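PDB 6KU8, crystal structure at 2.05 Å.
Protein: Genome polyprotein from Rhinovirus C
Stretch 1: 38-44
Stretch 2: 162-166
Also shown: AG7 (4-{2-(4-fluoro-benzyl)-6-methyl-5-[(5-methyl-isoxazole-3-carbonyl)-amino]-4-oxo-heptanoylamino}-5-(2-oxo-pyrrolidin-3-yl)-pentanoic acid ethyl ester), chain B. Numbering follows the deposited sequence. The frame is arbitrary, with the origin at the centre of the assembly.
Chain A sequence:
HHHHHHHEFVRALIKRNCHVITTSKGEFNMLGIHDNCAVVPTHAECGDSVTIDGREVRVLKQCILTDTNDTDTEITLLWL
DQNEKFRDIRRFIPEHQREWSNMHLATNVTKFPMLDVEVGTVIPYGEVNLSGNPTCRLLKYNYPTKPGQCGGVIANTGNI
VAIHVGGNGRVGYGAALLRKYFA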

ATOM      1  N   ALA A  38       7.461   6.814  -2.755  1.00 18.21           N
ATOM      2  CA  ALA A  38       6.541   5.694  -2.901  1.00 20.25           C
ATOM      3  C   ALA A  38       6.274   5.051  -1.548  1.00 21.90           C
ATOM      4  O   ALA A  38       6.983   5.271  -0.564  1.00 23.05           O
ATOM      5  CB  ALA A  38       7.069   4.626  -3.871  1.00 18.18           C
ATOM      6  N   VAL A  39       5.242   4.225  -1.520  1.00 18.13           N
ATOM      7  CA  VAL A  39       4.857   3.484  -0.334  1.00 16.08           C
ATOM      8  C   VAL A  39       4.994   1.994  -0.630  1.00 23.51           C
ATOM      9  O   VAL A  39       4.705   1.536  -1.742  1.00 21.06           O
ATOM     10  CB  VAL A  39       3.427   3.895   0.074  1.00 23.57           C
ATOM     11  CG1 VAL A  39       2.448   2.753   0.039  1.00 28.64           C
ATOM     12  CG2 VAL A  39       3.442   4.642   1.382  1.00 27.55           C
ATOM     13  N   VAL A  40       5.528   1.260   0.343  1.00 19.41           N
ATOM     14  CA  VAL A  40       5.608  -0.200   0.290  1.00 17.81           C
ATOM     15  C   VAL A  40       5.290  -0.753   1.661  1.00 21.85           C
ATOM     16  O   VAL A  40       5.467  -0.076   2.688  1.00 23.39           O
ATOM     17  CB  VAL A  40       7.006  -0.680  -0.135  1.00 19.82           C
ATOM     18  CG1 VAL A  40       7.343  -0.213  -1.544  1.00 31.69           C
ATOM     19  CG2 VAL A  40       8.063  -0.155   0.848  1.00 20.58           C
ATOM     20  N   PRO A  41       4.849  -1.997   1.729  1.00 21.97           N
ATOM     21  CA  PRO A  41       4.625  -2.596   3.045  1.00 22.35           C
ATOM     22  C   PRO A  41       5.948  -2.748   3.791  1.00 24.12           C
ATOM     23  O   PRO A  41       6.969  -3.130   3.213  1.00 23.34           O
ATOM     24  CB  PRO A  41       3.973  -3.946   2.716  1.00 24.38           C
ATOM     25  CG  PRO A  41       3.393  -3.737   1.289  1.00 19.77           C
ATOM     26  CD  PRO A  41       4.441  -2.903   0.635  1.00 19.44           C
ATOM     27  N   THR A  42       5.926  -2.418   5.082  1.00 22.12           N
ATOM     28  CA  THR A  42       7.145  -2.513   5.889  1.00 21.77           C
ATOM     29  C   THR A  42       7.708  -3.931   5.889  1.00 26.80           C
ATOM     30  O   THR A  42       8.930  -4.115   5.860  1.00 25.57           O
ATOM     31  CB  THR A  42       6.872  -2.052   7.320  1.00 22.37           C
ATOM     32  OG1 THR A  42       6.486  -0.676   7.299  1.00 23.33           O
ATOM     33  CG2 THR A  42       8.133  -2.205   8.191  1.00 23.63           C
ATOM     34  N   HIS A  43       6.837  -4.947   5.908  1.00 26.26           N
ATOM     35  CA  HIS A  43       7.330  -6.325   5.963  1.00 30.33           C
ATOM     36  C   HIS A  43       7.902  -6.815   4.636  1.00 30.83           C
ATOM     37  O   HIS A  43       8.345  -7.966   4.565  1.00 29.85           O
ATOM     38  CB  HIS A  43       6.224  -7.271   6.441  1.00 34.52           C
ATOM     39  CG  HIS A  43       5.111  -7.472   5.450  1.00 47.22           C
ATOM     40  ND1 HIS A  43       3.902  -6.807   5.536  1.00 47.57           N
ATOM     41  CD2 HIS A  43       5.023  -8.269   4.354  1.00 43.51           C
ATOM     42  CE1 HIS A  43       3.118  -7.186   4.538  1.00 40.04           C
ATOM     43  NE2 HIS A  43       3.773  -8.076   3.810  1.00 49.11           N
ATOM     44  N   ALA A  44       7.894  -5.996   3.581  1.00 24.79           N
ATOM     45  CA  ALA A  44       8.675  -6.338   2.400  1.00 28.03           C
ATOM     46  C   ALA A  44      10.168  -6.230   2.673  1.00 27.61           C
ATOM     47  O   ALA A  44      10.968  -6.803   1.927  1.00 30.14           O
ATOM     48  CB  ALA A  44       8.280  -5.448   1.214  1.00 25.67           C
ATOM     49  N   ALA A 162      -5.899   2.841   1.417  1.00 18.48           N
ATOM     50  CA  ALA A 162      -5.008   1.944   2.152  1.00 19.59           C
ATOM     51  C   ALA A 162      -4.154   1.169   1.159  1.00 18.64           C
ATOM     52  O   ALA A 162      -4.433   1.156  -0.039  1.00 17.41           O
ATOM     53  CB  ALA A 162      -5.789   0.967   3.049  1.00 13.72           C
ATOM     54  N   ILE A 163      -3.083   0.552   1.669  1.00 17.21           N
ATOM     55  CA  ILE A 163      -2.393  -0.519   0.962  1.00 16.62           C
ATOM     56  C   ILE A 163      -2.611  -1.813   1.738  1.00 17.72           C
ATOM     57  O   ILE A 163      -2.628  -1.821   2.977  1.00 19.16           O
ATOM     58  CB  ILE A 163      -0.890  -0.226   0.758  1.00 17.70           C
ATOM     59  CG1 ILE A 163      -0.173  -0.143   2.116  1.00 21.16           C
ATOM     60  CG2 ILE A 163      -0.723   1.037  -0.135  1.00 17.64           C
ATOM     61  CD1 ILE A 163       1.355  -0.098   2.011  1.00 22.55           C
ATOM     62  N   HIS A 164      -2.803  -2.898   1.003  1.00 18.23           N
ATOM     63  CA  HIS A 164      -3.093  -4.180   1.618  1.00 16.89           C
ATOM     64  C   HIS A 164      -1.854  -4.721   2.319  1.00 19.91           C
ATOM     65  O   HIS A 164      -0.769  -4.749   1.727  1.00 17.64           O
ATOM     66  CB  HIS A 164      -3.559  -5.181   0.565  1.00 17.85           C
ATOM     67  CG  HIS A 164      -3.962  -6.481   1.161  1.00 17.60           C
ATOM     68  ND1 HIS A 164      -5.104  -6.614   1.918  1.00 18.99           N
ATOM     69  CD2 HIS A 164      -3.336  -7.680   1.204  1.00 19.72           C
ATOM     70  CE1 HIS A 164      -5.192  -7.855   2.360  1.00 17.61           C
ATOM     71  NE2 HIS A 164      -4.126  -8.518   1.951  1.00 19.71           N
ATOM     72  N   VAL A 165      -2.005  -5.180   3.572  1.00 19.47           N
ATOM     73  CA  VAL A 165      -0.807  -5.617   4.296  1.00 19.18           C
ATOM     74  C   VAL A 165      -0.967  -6.966   5.004  1.00 20.79           C
ATOM     75  O   VAL A 165       0.028  -7.556   5.428  1.00 24.52           O
ATOM     76  CB  VAL A 165      -0.337  -4.547   5.304  1.00 17.25           C
ATOM     77  CG1 VAL A 165       0.137  -3.286   4.584  1.00 19.66           C
ATOM     78  CG2 VAL A 165      -1.442  -4.238   6.334  1.00 20.79           C
ATOM     79  N   GLY A 166      -2.185  -7.483   5.129  1.00 20.39           N
ATOM     80  CA  GLY A 166      -2.321  -8.798   5.737  1.00 22.09           C
ATOM     81  C   GLY A 166      -3.715  -9.375   5.614  1.00 20.25           C
ATOM     82  O   GLY A 166      -4.633  -8.746   5.080  1.00 16.77           O
TER
HETATM   83  C01 AG7 B 501       0.049 -12.086   7.513  1.00 56.87           C
HETATM   84  C02 AG7 B 501       1.504 -11.761   7.220  1.00 55.13           C
HETATM   85  O03 AG7 B 501      -0.886 -11.776   6.832  1.00 39.03           O
HETATM   86  C04 AG7 B 501       1.721 -10.631   6.223  1.00 48.62           C
HETATM   87  C05 AG7 B 501       3.174 -10.247   6.442  1.00 52.58           C
HETATM   88  C06 AG7 B 501       3.320  -9.343   7.676  1.00 47.89           C
HETATM   89  C07 AG7 B 501       2.518  -8.220   7.811  1.00 46.71           C
HETATM   90  C08 AG7 B 501       2.644  -7.404   8.923  1.00 48.30           C
HETATM   91  C09 AG7 B 501       3.571  -7.705   9.915  1.00 47.91           C
HETATM   92  C10 AG7 B 501       4.375  -8.829   9.785  1.00 49.60           C
HETATM   93  C11 AG7 B 501       4.250  -9.648   8.669  1.00 49.69           C
HETATM   94  N12 AG7 B 501       0.694 -10.521   3.813  1.00 42.73           N
HETATM   95  C13 AG7 B 501       0.420 -11.258   2.567  1.00 41.63           C
HETATM   96  C14 AG7 B 501      -1.084 -11.132   2.388  1.00 39.08           C
HETATM   97  C15 AG7 B 501      -1.830 -12.059   3.421  1.00 34.68           C
HETATM   98  C16 AG7 B 501      -3.371 -12.192   2.962  1.00 26.06           C
HETATM   99  N17 AG7 B 501      -3.762 -13.440   3.167  1.00 30.82           N
HETATM  100  O18 AG7 B 501      -4.030 -11.311   2.524  1.00 26.95           O
HETATM  101  C19 AG7 B 501       1.171 -10.891   1.281  1.00 46.90           C
HETATM  102  C20 AG7 B 501       2.586 -10.384   1.596  1.00 46.82           C
HETATM  103  C21 AG7 B 501       3.364 -11.654   1.338  1.00 50.79           C
HETATM  104  O22 AG7 B 501       4.447 -12.010   2.136  1.00 56.24           O
HETATM  105  O23 AG7 B 501       2.988 -12.352   0.460  1.00 49.99           O
HETATM  106  C47 AG7 B 501       1.416 -11.233   4.853  1.00 47.58           C
HETATM  107  O48 AG7 B 501       1.763 -12.343   4.627  1.00 46.28           O
HETATM  108  C50 AG7 B 501       4.979 -13.243   1.755  1.00 59.41           C
HETATM  109  C53 AG7 B 501       6.352 -13.394   2.409  1.00 58.23           C
HETATM  110  C57 AG7 B 501      -0.060 -12.875   8.804  1.00 62.42           C
HETATM  111  N58 AG7 B 501      -1.417 -12.989   9.175  1.00 63.63           N
HETATM  112  C59 AG7 B 501      -1.731 -12.984  10.561  1.00 73.33           C
HETATM  113  O60 AG7 B 501      -0.965 -12.877  11.467  1.00 77.20           O
HETATM  114  C78 AG7 B 501       0.466 -14.299   8.616  1.00 64.57           C
HETATM  115  C81 AG7 B 501       0.576 -15.079   9.933  1.00 66.68           C
HETATM  116  F1  AG7 B 501       3.684  -6.895  11.013  1.00 48.64           F
HETATM  117  C82 AG7 B 501      -0.441 -15.044   7.631  1.00 74.14           C
HETATM  118  C83 AG7 B 501      -2.605 -14.246   3.735  1.00 34.72           C
HETATM  119  C84 AG7 B 501      -1.341 -13.310   3.447  1.00 36.83           C
HETATM  120  C1  AG7 B 501      -3.194 -13.164  10.710  1.00 76.17           C

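The two stretches lie far apart in sequence but run side by side in the fold. Residues 38-41 end a strand, and residues 162-166 lie within another. Their N-to-C directions differ by 19°, so the strands are close to parallel. Their axes come no nearer than 7.8 Å. That is too wide for neighbours in one sheet, and no hydrogen bond links the two stretches. In the backbone register, Pro41 CA lies 6.3 Å from Val165 CA. After Pro41 the first chain leaves the strand and turns through a short 3-10 segment, residues 42-44. The turn is closed by a backbone hydrogen bond from Ala44 N to Pro41 O, 3.0 Å.

The packing between the strands is mainly apolar. Ile163 is at its centre and has the largest area covered by the other stretch. Its CA-to-CB bond points toward the first strand, as do those of Val39 and Pro41. The CA-to-CB bond of Val40, between them, points away, as expected from the alternation of a strand. The closest apolar pair is Val39 CG1 and Ile163 CG2, at 3.6 Å. Ile163 CD1 also lies 3.6 Å from Val39 CG1, and it reaches Pro41 CG at 4.2 Å. The same methyl lies 4.0 Å from Pro41 N, so it packs against the backbone as well as the ring. Farther along, Pro41 CB meets Val165 CG1 at 4.3 Å. These contacts rest on van der Waals attraction and the exclusion of water. All four residues are buried.

His43 makes the polar approach. From the 3-10 segment its CA-to-CB bond points toward the second strand, and chi1 is p. His43 CE1 comes to 3.2 Å from Val165 O. A ring carbon next to two nitrogens carries some positive charge, so a carbonyl oxygen is a favourable neighbour. His43 ND1 is hydrogen-bonded elsewhere in the structure.

The ligand AG7 touches both stretches. AG7 C06, a carbon of the fluorobenzyl ring, lies over one face of the His43 ring, and His43 ND1 is 3.0 Å from AG7 C07. On the second strand, the CA-to-CB bond of His164 points away from the first stretch. His164 NE2 donates a hydrogen bond to the pyrrolidinone oxygen AG7 O18, 2.9 Å with a nearly straight angle of 165°. The acceptor sits at the ring edge, near its plane, where the N-H points. AG7 N12 gives a weak hydrogen bond to Val165 O, 3.4 Å. Gly166 CA lies 3.5 Å from AG7 O03; a CB there would be crowded by that oxygen.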